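Local coordinates for NADPH-dependent nitro/flavin reductase (Bacillus subtilis, PDB 3N2S), which uses NADPH to reduce FMN, nitroaromatic compounds, quinones and azo dyes, and also shows NADH oxidase activity, at the interface of chains A and B. Coordinates in Å, arbitrary orientation; residue numbers count along the deposited sequence, not the author numbering. Chains: chain A/B, NADPH-dependent nitro/flavin reductase.

The interface of chains A and B. Residues chain A 27, 31, 48, 50, 75, 77; chain B 178, 182-183.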
# COMPACT_ATOMS: atom_id res chain seq x y z
N ILE A 27 5.67 -18.83 -7.85
CA ILE A 27 5.24 -17.59 -8.52
C ILE A 27 3.71 -17.54 -8.52
O ILE A 27 3.12 -16.49 -8.20
CB ILE A 27 5.83 -17.47 -9.96
CG1 ILE A 27 7.38 -17.26 -9.90
CG2 ILE A 27 5.13 -16.35 -10.78
CD1 ILE A 27 8.13 -17.51 -11.21
N VAL A 31 1.48 -14.61 -6.65
CA VAL A 31 0.52 -13.81 -7.42
C VAL A 31 -0.90 -13.93 -6.82
O VAL A 31 -1.55 -12.91 -6.57
CB VAL A 31 0.57 -14.11 -8.94
CG1 VAL A 31 -0.57 -13.41 -9.69
CG2 VAL A 31 1.93 -13.72 -9.53
N ILE A 48 0.98 -6.73 -12.23
CA ILE A 48 2.24 -7.25 -11.73
C ILE A 48 3.02 -7.78 -12.92
O ILE A 48 2.53 -8.67 -13.63
CB ILE A 48 2.02 -8.36 -10.66
CG1 ILE A 48 1.08 -7.89 -9.52
CG2 ILE A 48 3.37 -8.89 -10.12
CD1 ILE A 48 0.52 -9.03 -8.61
N GLY A 50 6.17 -9.83 -14.05
CA GLY A 50 7.22 -10.74 -13.62
C GLY A 50 8.38 -10.69 -14.60
O GLY A 50 8.24 -11.08 -15.77
N HIS A 75 13.18 -14.22 -8.70
CA HIS A 75 12.25 -13.57 -9.64
C HIS A 75 12.17 -12.10 -9.29
O HIS A 75 12.28 -11.76 -8.11
CB HIS A 75 10.84 -14.20 -9.58
CG HIS A 75 10.03 -14.02 -10.84
ND1 HIS A 75 10.51 -14.43 -12.07
CD2 HIS A 75 8.78 -13.52 -11.01
CE1 HIS A 75 9.56 -14.15 -12.95
NE2 HIS A 75 8.50 -13.62 -12.36
N PHE A 77 9.56 -8.93 -9.55
CA PHE A 77 8.20 -8.48 -9.82
C PHE A 77 8.15 -6.96 -9.88
O PHE A 77 8.76 -6.30 -9.05
CB PHE A 77 7.23 -8.98 -8.73
CG PHE A 77 7.10 -10.48 -8.57
CD1 PHE A 77 6.10 -11.18 -9.23
CD2 PHE A 77 7.94 -11.18 -7.70
CE1 PHE A 77 5.94 -12.56 -9.03
CE2 PHE A 77 7.80 -12.56 -7.54
CZ PHE A 77 6.79 -13.24 -8.20
N LYS B 178 -5.65 -14.73 -13.19
CA LYS B 178 -4.21 -14.45 -13.05
C LYS B 178 -3.63 -13.72 -14.27
O LYS B 178 -2.95 -12.71 -14.09
CB LYS B 178 -3.46 -15.75 -12.73
CG LYS B 178 -1.94 -15.60 -12.52
CD LYS B 178 -1.31 -16.99 -12.48
CE LYS B 178 0.19 -16.95 -12.41
NZ LYS B 178 0.75 -18.33 -12.34
N TYR B 182 -1.20 -10.55 -13.98
CA TYR B 182 0.20 -10.93 -14.08
C TYR B 182 0.66 -11.02 -15.52
O TYR B 182 -0.00 -11.65 -16.34
CB TYR B 182 0.45 -12.25 -13.33
CG TYR B 182 1.90 -12.70 -13.36
CD1 TYR B 182 2.87 -12.06 -12.60
CD2 TYR B 182 2.29 -13.79 -14.14
CE1 TYR B 182 4.20 -12.51 -12.59
CE2 TYR B 182 3.62 -14.22 -14.17
CZ TYR B 182 4.57 -13.57 -13.40
OH TYR B 182 5.89 -14.00 -13.42
N HIS B 183 1.77 -10.35 -15.82
CA HIS B 183 2.34 -10.23 -17.16
C HIS B 183 3.79 -10.71 -17.10
O HIS B 183 4.48 -10.49 -16.10
CB HIS B 183 2.30 -8.74 -17.62
CG HIS B 183 0.98 -8.03 -17.48
ND1 HIS B 183 0.18 -7.76 -18.59
CD2 HIS B 183 0.38 -7.50 -16.38
CE1 HIS B 183 -0.88 -7.10 -18.13
NE2 HIS B 183 -0.81 -6.92 -16.81
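B:Tyr182 reaches into chain A between helix 24-35 and strands 46-51 and 75-82, and its 86 Å² of hidden surface is the largest share in this patch. Its CG stands anti to the backbone N (chi1 -179°), which sends the ring away from its own strand and carries the phenol oxygen deep into the partner. There B:Tyr182 OH and NE2 of the A:His75 imidazole form a hydrogen bond of 2.8 Å, somewhat bent at 143°; which group donates is not settled by the coordinates. The two side chains arrive from opposite directions. Within chain A the imidazole is flanked: A:Ile27 CD1 lies 3.9 Å above the ring plane, over its centre, and A:Phe77 CE1 meets its edge in plane, while A:His75 CD2 rests on the rim of the A:Phe77 face, all of which should limit the rotation of the imidazole.

Packing is tight along the tyrosine. A:Val31 CG2 approaches one ring face at 3.6 Å from B:Tyr182 CD1, and A:Ile27 CG2 lies on the same side of the ring plane, nearer the hydroxyl. Past the rim and to the other side of the plane, A:Gly50 CA comes to 3.6 Å from B:Tyr182 CE1. A phenylalanine at B:Tyr182 could keep much of this packing but would probably leave A:His75 NE2 without its mate across the interface.

The other margin is looser. B:Lys178 runs out extended and touches chain A through its aliphatic part, CG to A:Val31 CG1 at 3.8 Å. B:His183 hides a mere 1 Å², its side chain adding little.

Its backbone, by contrast, is firmly held: B:His183 N donates to A:Ile48 O (2.9 Å), and A:Gly50 N donates to B:His183 O (2.7 Å). The strands run parallel, A:Ile48 pairing with B:Tyr182, and the two B:His183 bonds step along them, so the short strand 182-184 extends the partner's sheet at strand 46-51. The two-fold axis repeats the exchange, so each subunit of the homodimer lends a strand to the other's alpha-beta-alpha sandwich.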